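PDB 5FOO: 6-phospho-beta-d glycosidase from Streptococcus pyogenes, which hydrolyses 6-phospho-beta-glucosides, probably with retention of configuration as in other glycoside hydrolases of family 1. Local coordinates for residues V157-E165 with D292-H300; N359-V369 with G407-W416. The protein carries 1 engineered substitution. All coordinates share one frame; numbering follows the deposited sequence.

Contact 1 of 2, residues V157-E165 with D292-H300; sequences VKDWFVHNE and DYLGLNFYH. With JAZ (6-phosphocyclophellitol), chain G; EDO (1,2-ethanediol), chain H.
Y293, N297 and Y299 meet D159, F161, N164 and E165 on the inner wall of the (beta/alpha)8 barrel, a buried side-chain contact that runs from strand 159-161 against strand 293-297, the fourth and sixth of eight, into the residues following each. Strand 218-224 lies between them in the sheet, which keeps the axes of the two short strands 8.7 Å apart at their closest, at an angle of 61°. Near the N-terminal ends of the strands, Y293 OH donates to D159 OD1 over 2.8 Å, on the anti lone pair, with ring and carboxylate nearly coplanar. D159 OD1 also accepts from an ethanediol, probably left from crystallisation, while OD2 is salt-bridged to R112. The Y293 ring lies almost parallel to that of F161, but slid aside so that the two barely overlap, with F161 CZ 3.3 Å from Y293 CE1. F161 CE1 comes within 3.6 Å of G295 N, laying the ring against the strand's backbone at this glycine.

At the C-terminal mouth the contact becomes part of the ligand pocket. With CG anti to the backbone N (chi1 177°), N164 turns its amide toward N297, whose ND2 donates to N164 OD1 at 3.1 Å. N164 OD1 lies in the amide plane of N297, while ND2 approaches tilted 34° from the carbonyl plane of N164; S365 is the strongest polar partner of N297. N164 ND2 donates to E165 OE1, 3.0 Å away, and weakly to inhibitor O17, which itself donates to E165 OE1 at 3.1 Å. E165 follows N164 as in the family 1 acid/base motif, so it is probably the acid/base. Its OE2 accepts from N224 and lies at the edge of the Y299 ring, one face of which carries inhibitor C6. A water bridges E165 OE1, Y299 OH and the inhibitor, its O 2.9 Å from JAZ O14.

Contact 2 of 2, residues N359-V369 with G407-W416; sequences NIPWFLSENGV and GSNCFGYHVW. With JAZ (6-phosphocyclophellitol), chain G.
E366 and W416 meet where the seventh and eighth strands of the barrel, 362-367 and 410-416, open into the ligand pocket. The E366 CB passes close to N297 OD1, on the neighbouring strand. CG stands anti to the backbone N (chi1 176°) and packs on W416 CB at 3.6 Å and on the rim of the indole at CE3. The chain stays extended, carrying CD toward the inhibitor; OE1 lies 3.4 Å from its O17, and OE2 is joined to its C5 by a covalent bond of 1.5 Å. The adduct identifies E366 as the nucleophile. One face of W416 takes both E366 OE2 and inhibitor C3, so the indole lies against the sugar-like ring and the ester bond.

Behind the glutamate the strands pair in parallel, with two beta bulges; H414 N donates to L364 O at 2.9 Å. Y413 OH reaches N367 OD1 on an in-plane lone pair at 2.7 Å, and the edge of F363 meets the face of H414. Helix 387-405 makes the beta-alpha-beta crossover and touches W362, N367 and Y413; helix 344-356 also covers W362, and strand 293-297 borders the other side of strand 362-367.

How the contacts relate
The two contacts follow one another along the chain, contact 1 closing before contact 2 opens, with centres about 9 Å apart in the same eight-stranded barrel. Strands 293-297 and 362-367 are neighbours in the sheet, so contact 2 continues from contact 1: N297 OD1 probably hydrogen-bonds S365 OG at 2.7 Å, and F298 O probably accepts from N367 ND2 at 2.8 Å. Contact 1 joins next-but-one strands through side chains inside the barrel, whereas contact 2 is a pairing of adjacent strands. Both end at the same inhibitor. Together they set the probable acid/base E165 and the nucleophile E366 at the same ligand, as the two-glutamate retaining mechanism of family 1 requires.

Contact 1 of 2, residues V157-E165 with D292-H300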
loop_
_atom_site.group_PDB
_atom_site.type_symbol
_atom_site.label_atom_id
_atom_site.label_comp_id
_atom_site.label_asym_id
_atom_site.label_seq_id
_atom_site.Cartn_x
_atom_site.Cartn_y
_atom_site.Cartn_z
ATOM N N VAL A 157 1.849 10.226 16.967
ATOM C CA VAL A 157 1.110 9.644 15.838
ATOM C C VAL A 157 -0.265 9.144 16.300
ATOM O O VAL A 157 -0.367 8.285 17.202
ATOM C CB VAL A 157 1.871 8.430 15.252
ATOM C CG1 VAL A 157 1.080 7.790 14.113
ATOM C CG2 VAL A 157 3.272 8.839 14.821
ATOM N N LYS A 158 -1.290 9.663 15.643
ATOM C CA LYS A 158 -2.669 9.292 15.885
ATOM C C LYS A 158 -3.333 8.544 14.742
ATOM O O LYS A 158 -4.540 8.281 14.787
ATOM C CB LYS A 158 -3.476 10.587 16.129
ATOM C CG LYS A 158 -3.025 11.410 17.349
ATOM C CD LYS A 158 -2.592 10.601 18.560
ATOM C CE LYS A 158 -2.538 11.442 19.850
ATOM N NZ LYS A 158 -2.060 10.703 21.039
ATOM N N ASP A 159 -2.558 8.216 13.709
ATOM C CA ASP A 159 -3.101 7.663 12.479
ATOM C C ASP A 159 -2.222 6.516 12.029
ATOM O O ASP A 159 -1.117 6.736 11.537
ATOM C CB ASP A 159 -3.141 8.719 11.399
ATOM C CG ASP A 159 -4.188 9.788 11.677
ATOM O OD1 ASP A 159 -5.405 9.577 11.446
ATOM O OD2 ASP A 159 -3.724 10.873 12.086
ATOM N N TRP A 160 -2.728 5.309 12.207
ATOM C CA TRP A 160 -1.950 4.126 12.091
ATOM C C TRP A 160 -2.584 3.154 11.056
ATOM O O TRP A 160 -3.802 3.045 10.972
ATOM C CB TRP A 160 -1.910 3.433 13.447
ATOM C CG TRP A 160 -1.151 4.109 14.495
ATOM C CD1 TRP A 160 -1.671 4.909 15.499
ATOM C CD2 TRP A 160 0.249 4.061 14.709
ATOM N NE1 TRP A 160 -0.656 5.356 16.319
ATOM C CE2 TRP A 160 0.530 4.828 15.876
ATOM C CE3 TRP A 160 1.313 3.469 14.034
ATOM C CZ2 TRP A 160 1.828 4.997 16.364
ATOM C CZ3 TRP A 160 2.599 3.629 14.557
ATOM C CH2 TRP A 160 2.836 4.411 15.683
ATOM N N PHE A 161 -1.737 2.420 10.350
ATOM C CA PHE A 161 -2.153 1.416 9.401
ATOM C C PHE A 161 -1.315 0.160 9.550
ATOM O O PHE A 161 -0.124 0.230 9.731
ATOM C CB PHE A 161 -2.133 2.023 7.992
ATOM C CG PHE A 161 -3.216 3.032 7.773
ATOM C CD1 PHE A 161 -4.492 2.636 7.418
ATOM C CD2 PHE A 161 -2.979 4.368 8.004
ATOM C CE1 PHE A 161 -5.532 3.558 7.303
ATOM C CE2 PHE A 161 -4.007 5.314 7.863
ATOM C CZ PHE A 161 -5.273 4.914 7.527
ATOM N N VAL A 162 -1.947 -1.011 9.506
ATOM C CA VAL A 162 -1.226 -2.218 9.864
ATOM C C VAL A 162 -0.394 -2.752 8.655
ATOM O O VAL A 162 0.771 -3.064 8.826
ATOM C CB VAL A 162 -2.139 -3.341 10.422
ATOM C CG1 VAL A 162 -1.271 -4.568 10.785
ATOM C CG2 VAL A 162 -2.866 -2.906 11.701
ATOM N N HIS A 163 -1.011 -2.853 7.474
ATOM C CA HIS A 163 -0.320 -3.281 6.270
ATOM C C HIS A 163 -0.638 -2.338 5.116
ATOM O O HIS A 163 -1.707 -1.704 5.063
ATOM C CB HIS A 163 -0.827 -4.645 5.790
ATOM C CG HIS A 163 -0.821 -5.748 6.807
ATOM N ND1 HIS A 163 0.328 -6.321 7.262
ATOM C CD2 HIS A 163 -1.821 -6.442 7.361
ATOM C CE1 HIS A 163 0.052 -7.301 8.095
ATOM N NE2 HIS A 163 -1.254 -7.385 8.184
ATOM N N ASN A 164 0.281 -2.296 4.155
ATOM C CA ASN A 164 -0.038 -1.905 2.812
ATOM C C ASN A 164 -0.284 -3.145 1.960
ATOM O O ASN A 164 0.607 -3.993 1.821
ATOM C CB ASN A 164 1.123 -1.127 2.215
ATOM C CG ASN A 164 0.868 -0.752 0.773
ATOM O OD1 ASN A 164 0.211 0.251 0.483
ATOM N ND2 ASN A 164 1.376 -1.563 -0.138
ATOM N N GLU A 165 -1.467 -3.237 1.406
ATOM C CA GLU A 165 -1.849 -4.253 0.414
ATOM C C GLU A 165 -1.363 -5.661 0.725
ATOM O O GLU A 165 -0.480 -6.227 0.027
ATOM C CB GLU A 165 -1.422 -3.844 -0.989
ATOM C CG GLU A 165 -1.972 -2.539 -1.483
ATOM C CD GLU A 165 -1.198 -2.010 -2.746
ATOM O OE1 GLU A 165 0.096 -1.771 -2.793
ATOM O OE2 GLU A 165 -1.931 -1.789 -3.707
ATOM N N ASP A 292 -10.958 1.202 12.204
ATOM C CA ASP A 292 -11.719 2.518 12.368
ATOM C C ASP A 292 -11.954 3.146 11.013
ATOM O O ASP A 292 -12.933 3.844 10.768
ATOM C CB ASP A 292 -10.862 3.485 13.187
ATOM C CG ASP A 292 -10.609 2.963 14.550
ATOM O OD1 ASP A 292 -11.638 2.602 15.108
ATOM O OD2 ASP A 292 -9.465 2.869 15.085
ATOM N N TYR A 293 -11.025 2.886 10.104
ATOM C CA TYR A 293 -11.032 3.490 8.797
ATOM C C TYR A 293 -10.093 2.731 7.842
ATOM O O TYR A 293 -9.379 1.808 8.268
ATOM C CB TYR A 293 -10.687 4.986 8.888
ATOM C CG TYR A 293 -9.380 5.434 9.434
ATOM C CD1 TYR A 293 -8.377 4.578 9.801
ATOM C CD2 TYR A 293 -9.126 6.812 9.542
ATOM C CE1 TYR A 293 -7.181 5.027 10.275
ATOM C CE2 TYR A 293 -7.933 7.281 10.041
ATOM C CZ TYR A 293 -6.948 6.382 10.353
ATOM O OH TYR A 293 -5.753 6.834 10.844
ATOM N N LEU A 294 -10.131 3.079 6.566
ATOM C CA LEU A 294 -9.308 2.386 5.562
ATOM C C LEU A 294 -8.548 3.349 4.727
ATOM O O LEU A 294 -9.012 4.476 4.437
ATOM C CB LEU A 294 -10.148 1.576 4.605
ATOM C CG LEU A 294 -10.765 0.306 5.187
ATOM C CD1 LEU A 294 -11.839 -0.166 4.224
ATOM C CD2 LEU A 294 -9.777 -0.800 5.523
ATOM N N GLY A 295 -7.401 2.883 4.283
ATOM C CA GLY A 295 -6.832 3.436 3.073
ATOM C C GLY A 295 -7.143 2.501 1.937
ATOM O O GLY A 295 -7.075 1.258 2.098
ATOM N N LEU A 296 -7.513 3.085 0.814
ATOM C CA LEU A 296 -7.805 2.352 -0.388
ATOM C C LEU A 296 -6.887 2.834 -1.480
ATOM O O LEU A 296 -6.831 4.018 -1.737
ATOM C CB LEU A 296 -9.248 2.529 -0.831
ATOM C CG LEU A 296 -10.208 1.938 0.178
ATOM C CD1 LEU A 296 -11.607 2.068 -0.376
ATOM C CD2 LEU A 296 -9.926 0.471 0.500
ATOM N N ASN A 297 -6.130 1.910 -2.067
ATOM C CA ASN A 297 -5.162 2.206 -3.125
ATOM C C ASN A 297 -5.792 1.992 -4.478
ATOM O O ASN A 297 -6.504 1.011 -4.702
ATOM C CB ASN A 297 -3.875 1.363 -3.031
ATOM C CG ASN A 297 -3.035 1.666 -1.787
ATOM O OD1 ASN A 297 -3.142 2.716 -1.138
ATOM N ND2 ASN A 297 -2.193 0.736 -1.449
ATOM N N PHE A 298 -5.557 2.951 -5.365
ATOM C CA PHE A 298 -5.945 2.798 -6.763
ATOM C C PHE A 298 -4.952 3.435 -7.744
ATOM O O PHE A 298 -4.730 4.646 -7.738
ATOM C CB PHE A 298 -7.340 3.389 -7.054
ATOM C CG PHE A 298 -7.709 3.207 -8.451
ATOM C CD1 PHE A 298 -8.149 1.964 -8.882
ATOM C CD2 PHE A 298 -7.480 4.206 -9.358
ATOM C CE1 PHE A 298 -8.416 1.760 -10.216
ATOM C CE2 PHE A 298 -7.742 4.032 -10.677
ATOM C CZ PHE A 298 -8.183 2.797 -11.124
ATOM N N TYR A 299 -4.409 2.622 -8.629
ATOM C CA TYR A 299 -3.480 3.159 -9.653
ATOM C C TYR A 299 -3.558 2.450 -11.029
ATOM O O TYR A 299 -3.009 2.960 -11.987
ATOM C CB TYR A 299 -2.039 3.147 -9.123
ATOM C CG TYR A 299 -1.698 1.857 -8.464
ATOM C CD1 TYR A 299 -2.022 1.641 -7.126
ATOM C CD2 TYR A 299 -1.100 0.800 -9.179
ATOM C CE1 TYR A 299 -1.754 0.419 -6.509
ATOM C CE2 TYR A 299 -0.834 -0.411 -8.545
ATOM C CZ TYR A 299 -1.173 -0.590 -7.225
ATOM O OH TYR A 299 -0.914 -1.751 -6.553
ATOM N N HIS A 300 -4.276 1.338 -11.125
ATOM C CA HIS A 300 -4.865 0.974 -12.400
ATOM C C HIS A 300 -6.011 0.025 -12.267
ATOM O O HIS A 300 -6.035 -0.777 -11.347
ATOM C CB HIS A 300 -3.803 0.320 -13.296
ATOM C CG HIS A 300 -3.276 -0.976 -12.763
ATOM N ND1 HIS A 300 -3.921 -2.181 -12.955
ATOM C CD2 HIS A 300 -2.151 -1.257 -12.081
ATOM C CE1 HIS A 300 -3.211 -3.146 -12.412
ATOM N NE2 HIS A 300 -2.124 -2.615 -11.888
HETATM C C2 JAZ G . 4.614 1.020 -5.493
HETATM C C3 JAZ G . 4.050 1.137 -4.061
HETATM C C4 JAZ G . 2.730 0.383 -3.939
HETATM C C5 JAZ G . 1.681 0.881 -4.923
HETATM C C6 JAZ G . 2.236 0.894 -6.331
HETATM C C7 JAZ G . 3.574 1.627 -6.428
HETATM C C8 JAZ G . 4.056 1.769 -7.869
HETATM O O9 JAZ G . 4.275 0.454 -8.373
HETATM P P10 JAZ G . 5.405 0.227 -9.467
HETATM O O11 JAZ G . 5.376 -1.242 -9.702
HETATM O O12 JAZ G . 6.665 0.883 -9.085
HETATM O O13 JAZ G . 4.963 0.970 -10.650
HETATM O O14 JAZ G . 2.325 -0.448 -6.827
HETATM O O15 JAZ G . 5.817 1.784 -5.631
HETATM O O16 JAZ G . 4.995 0.548 -3.203
HETATM O O17 JAZ G . 2.241 0.472 -2.612
HETATM C C1 EDO H . -6.745 11.534 13.677
HETATM O O1 EDO H . -7.302 10.897 12.528
HETATM C C2 EDO H . -7.366 11.026 14.936
HETATM O O2 EDO H . -8.023 9.839 14.570
HETATM O O HOH W 1 1.649 -2.794 -5.246
#

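Contact 2 of 2, residues N359-V369 with G407-W416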
loop_
_atom_site.group_PDB
_atom_site.type_symbol
_atom_site.label_atom_id
_atom_site.label_comp_id
_atom_site.label_asym_id
_atom_site.label_seq_id
_atom_site.Cartn_x
_atom_site.Cartn_y
_atom_site.Cartn_z
ATOM N N ASN A 359 -20.512 2.821 4.606
ATOM C CA ASN A 359 -19.847 4.101 4.461
ATOM C C ASN A 359 -18.850 4.477 5.558
ATOM O O ASN A 359 -18.743 5.674 5.892
ATOM C CB ASN A 359 -20.925 5.189 4.369
ATOM C CG ASN A 359 -20.538 6.336 3.463
ATOM O OD1 ASN A 359 -19.620 6.268 2.621
ATOM N ND2 ASN A 359 -21.278 7.401 3.602
ATOM N N ILE A 360 -18.094 3.512 6.109
ATOM C CA ILE A 360 -17.064 3.912 7.040
ATOM C C ILE A 360 -16.010 4.909 6.445
ATOM O O ILE A 360 -15.853 5.042 5.217
ATOM C CB ILE A 360 -16.285 2.742 7.630
ATOM C CG1 ILE A 360 -15.550 1.954 6.569
ATOM C CG2 ILE A 360 -17.181 1.828 8.471
ATOM C CD1 ILE A 360 -14.450 1.146 7.206
ATOM N N PRO A 361 -15.251 5.569 7.324
ATOM C CA PRO A 361 -14.281 6.501 6.714
ATOM C C PRO A 361 -13.160 5.823 5.932
ATOM O O PRO A 361 -12.652 4.769 6.348
ATOM C CB PRO A 361 -13.740 7.314 7.905
ATOM C CG PRO A 361 -14.682 7.018 9.063
ATOM C CD PRO A 361 -15.329 5.698 8.794
ATOM N N TRP A 362 -12.772 6.451 4.823
ATOM C CA TRP A 362 -11.655 5.952 4.012
ATOM C C TRP A 362 -11.010 7.104 3.277
ATOM O O TRP A 362 -11.645 8.135 3.083
ATOM C CB TRP A 362 -12.173 4.880 3.028
ATOM C CG TRP A 362 -13.088 5.439 1.974
ATOM C CD1 TRP A 362 -14.425 5.714 2.125
ATOM C CD2 TRP A 362 -12.760 5.793 0.621
ATOM N NE1 TRP A 362 -14.938 6.221 0.956
ATOM C CE2 TRP A 362 -13.946 6.281 0.017
ATOM C CE3 TRP A 362 -11.582 5.755 -0.146
ATOM C CZ2 TRP A 362 -13.988 6.723 -1.309
ATOM C CZ3 TRP A 362 -11.623 6.196 -1.457
ATOM C CH2 TRP A 362 -12.824 6.666 -2.027
ATOM N N PHE A 363 -9.745 6.953 2.915
ATOM C CA PHE A 363 -9.087 7.861 1.972
ATOM C C PHE A 363 -8.332 7.144 0.829
ATOM O O PHE A 363 -7.955 5.981 0.939
ATOM C CB PHE A 363 -8.157 8.814 2.692
ATOM C CG PHE A 363 -6.841 8.237 3.094
ATOM C CD1 PHE A 363 -6.757 7.202 4.001
ATOM C CD2 PHE A 363 -5.631 8.793 2.605
ATOM C CE1 PHE A 363 -5.525 6.748 4.402
ATOM C CE2 PHE A 363 -4.418 8.304 2.997
ATOM C CZ PHE A 363 -4.366 7.298 3.925
ATOM N N LEU A 364 -8.136 7.846 -0.273
ATOM C CA LEU A 364 -7.465 7.258 -1.413
ATOM C C LEU A 364 -6.007 7.407 -1.127
ATOM O O LEU A 364 -5.432 8.492 -1.273
ATOM C CB LEU A 364 -7.854 7.958 -2.684
ATOM C CG LEU A 364 -7.304 7.412 -4.009
ATOM C CD1 LEU A 364 -7.563 5.933 -4.144
ATOM C CD2 LEU A 364 -7.987 8.140 -5.157
ATOM N N SER A 365 -5.399 6.301 -0.728
ATOM C CA SER A 365 -4.113 6.308 -0.037
ATOM C C SER A 365 -2.907 6.170 -0.942
ATOM O O SER A 365 -1.746 6.359 -0.466
ATOM C CB SER A 365 -4.107 5.202 1.054
ATOM O OG SER A 365 -4.761 4.025 0.557
ATOM N N GLU A 366 -3.142 5.871 -2.227
ATOM C CA GLU A 366 -2.027 5.752 -3.164
ATOM C C GLU A 366 -2.602 5.909 -4.575
ATOM O O GLU A 366 -3.307 5.065 -5.047
ATOM C CB GLU A 366 -1.367 4.359 -3.018
ATOM C CG GLU A 366 -0.248 4.028 -4.000
ATOM C CD GLU A 366 0.109 2.550 -4.127
ATOM O OE1 GLU A 366 -0.696 1.665 -3.838
ATOM O OE2 GLU A 366 1.341 2.274 -4.599
ATOM N N ASN A 367 -2.316 7.007 -5.227
ATOM C CA ASN A 367 -2.824 7.207 -6.569
ATOM C C ASN A 367 -1.750 7.975 -7.244
ATOM O O ASN A 367 -1.364 8.981 -6.726
ATOM C CB ASN A 367 -4.143 8.002 -6.563
ATOM C CG ASN A 367 -4.636 8.321 -7.930
ATOM O OD1 ASN A 367 -4.636 9.469 -8.350
ATOM N ND2 ASN A 367 -5.047 7.305 -8.641
ATOM N N GLY A 368 -1.250 7.476 -8.381
ATOM C CA GLY A 368 -0.229 8.150 -9.152
ATOM C C GLY A 368 0.041 7.416 -10.443
ATOM O O GLY A 368 -0.590 6.369 -10.744
ATOM N N VAL A 369 0.944 8.002 -11.204
ATOM C CA VAL A 369 1.325 7.509 -12.535
ATOM C C VAL A 369 2.851 7.608 -12.689
ATOM O O VAL A 369 3.487 8.624 -12.350
ATOM C CB VAL A 369 0.609 8.265 -13.694
ATOM C CG1 VAL A 369 0.975 9.741 -13.755
ATOM C CG2 VAL A 369 0.937 7.575 -15.030
ATOM N N GLY A 407 -22.049 11.090 -1.713
ATOM C CA GLY A 407 -22.241 10.608 -0.350
ATOM C C GLY A 407 -21.122 9.704 0.188
ATOM O O GLY A 407 -21.179 9.355 1.376
ATOM N N SER A 408 -20.097 9.348 -0.626
ATOM C CA SER A 408 -19.029 8.510 -0.077
ATOM C C SER A 408 -18.207 9.245 0.995
ATOM O O SER A 408 -17.735 10.374 0.790
ATOM C CB SER A 408 -18.079 7.968 -1.162
ATOM O OG SER A 408 -17.312 6.897 -0.623
ATOM N N ASN A 409 -17.931 8.556 2.079
ATOM C CA ASN A 409 -17.227 9.131 3.199
ATOM C C ASN A 409 -15.688 9.065 3.042
ATOM O O ASN A 409 -14.973 8.434 3.826
ATOM C CB ASN A 409 -17.733 8.371 4.409
ATOM C CG ASN A 409 -17.332 8.967 5.742
ATOM O OD1 ASN A 409 -16.924 10.070 5.853
ATOM N ND2 ASN A 409 -17.444 8.168 6.765
ATOM N N CYS A 410 -15.187 9.791 2.063
ATOM C CA CYS A 410 -13.749 9.945 1.800
ATOM C C CYS A 410 -13.147 11.205 2.455
ATOM O O CYS A 410 -13.655 12.301 2.294
ATOM C CB CYS A 410 -13.554 10.020 0.280
ATOM S SG CYS A 410 -11.831 10.152 -0.157
ATOM N N PHE A 411 -12.054 11.072 3.172
ATOM C CA PHE A 411 -11.531 12.193 3.958
ATOM C C PHE A 411 -10.154 12.589 3.474
ATOM O O PHE A 411 -9.523 13.447 4.092
ATOM C CB PHE A 411 -11.517 11.847 5.466
ATOM C CG PHE A 411 -10.643 10.664 5.815
ATOM C CD1 PHE A 411 -9.257 10.813 5.963
ATOM C CD2 PHE A 411 -11.193 9.386 5.951
ATOM C CE1 PHE A 411 -8.431 9.728 6.280
ATOM C CE2 PHE A 411 -10.384 8.305 6.322
ATOM C CZ PHE A 411 -8.996 8.479 6.472
ATOM N N GLY A 412 -9.659 12.018 2.364
ATOM C CA GLY A 412 -8.302 12.415 1.908
ATOM C C GLY A 412 -7.771 11.809 0.616
ATOM O O GLY A 412 -8.364 10.870 0.100
ATOM N N TYR A 413 -6.645 12.352 0.128
ATOM C CA TYR A 413 -6.024 11.935 -1.129
ATOM C C TYR A 413 -4.518 12.068 -0.998
ATOM O O TYR A 413 -3.984 13.122 -0.663
ATOM C CB TYR A 413 -6.535 12.822 -2.223
ATOM C CG TYR A 413 -5.949 12.548 -3.581
ATOM C CD1 TYR A 413 -6.345 11.451 -4.345
ATOM C CD2 TYR A 413 -5.005 13.376 -4.107
ATOM C CE1 TYR A 413 -5.822 11.243 -5.597
ATOM C CE2 TYR A 413 -4.494 13.161 -5.345
ATOM C CZ TYR A 413 -4.882 12.103 -6.086
ATOM O OH TYR A 413 -4.281 11.953 -7.324
ATOM N N HIS A 414 -3.831 10.961 -1.182
ATOM C CA HIS A 414 -2.392 10.905 -1.114
ATOM C C HIS A 414 -1.864 10.454 -2.536
ATOM O O HIS A 414 -2.192 9.396 -3.042
ATOM C CB HIS A 414 -1.941 9.924 0.005
ATOM C CG HIS A 414 -1.754 10.547 1.353
ATOM N ND1 HIS A 414 -1.118 9.900 2.384
ATOM C CD2 HIS A 414 -2.078 11.780 1.829
ATOM C CE1 HIS A 414 -1.067 10.695 3.440
ATOM N NE2 HIS A 414 -1.648 11.844 3.121
ATOM N N VAL A 415 -1.004 11.269 -3.110
ATOM C CA VAL A 415 -0.327 10.986 -4.334
ATOM C C VAL A 415 0.827 9.980 -4.048
ATOM O O VAL A 415 1.674 10.189 -3.184
ATOM C CB VAL A 415 0.272 12.255 -4.966
ATOM C CG1 VAL A 415 0.947 11.859 -6.284
ATOM C CG2 VAL A 415 -0.801 13.302 -5.240
ATOM N N TRP A 416 0.870 8.904 -4.830
ATOM C CA TRP A 416 2.085 8.119 -4.951
ATOM C C TRP A 416 3.030 8.690 -6.033
ATOM O O TRP A 416 2.613 8.683 -7.207
ATOM C CB TRP A 416 1.805 6.656 -5.231
ATOM C CG TRP A 416 3.086 5.898 -5.072
ATOM C CD1 TRP A 416 4.075 5.677 -6.029
ATOM C CD2 TRP A 416 3.529 5.333 -3.902
ATOM N NE1 TRP A 416 5.134 5.018 -5.462
ATOM C CE2 TRP A 416 4.813 4.757 -4.165
ATOM C CE3 TRP A 416 2.965 5.198 -2.635
ATOM C CZ2 TRP A 416 5.530 4.109 -3.193
ATOM C CZ3 TRP A 416 3.673 4.541 -1.664
ATOM C CH2 TRP A 416 4.929 3.985 -1.934
HETATM C C2 JAZ G . 4.614 1.020 -5.493
HETATM C C3 JAZ G . 4.050 1.137 -4.061
HETATM C C4 JAZ G . 2.730 0.383 -3.939
HETATM C C5 JAZ G . 1.681 0.881 -4.923
HETATM C C6 JAZ G . 2.236 0.894 -6.331
HETATM C C7 JAZ G . 3.574 1.627 -6.428
HETATM C C8 JAZ G . 4.056 1.769 -7.869
HETATM O O9 JAZ G . 4.275 0.454 -8.373
HETATM P P10 JAZ G . 5.405 0.227 -9.467
HETATM O O11 JAZ G . 5.376 -1.242 -9.702
HETATM O O12 JAZ G . 6.665 0.883 -9.085
HETATM O O13 JAZ G . 4.963 0.970 -10.650
HETATM O O14 JAZ G . 2.325 -0.448 -6.827
HETATM O O15 JAZ G . 5.817 1.784 -5.631
HETATM O O16 JAZ G . 4.995 0.548 -3.203
HETATM O O17 JAZ G . 2.241 0.472 -2.612
HETATM O O HOH W 2 -1.295 7.188 2.068
HETATM O O HOH W 3 2.473 10.289 -9.598
#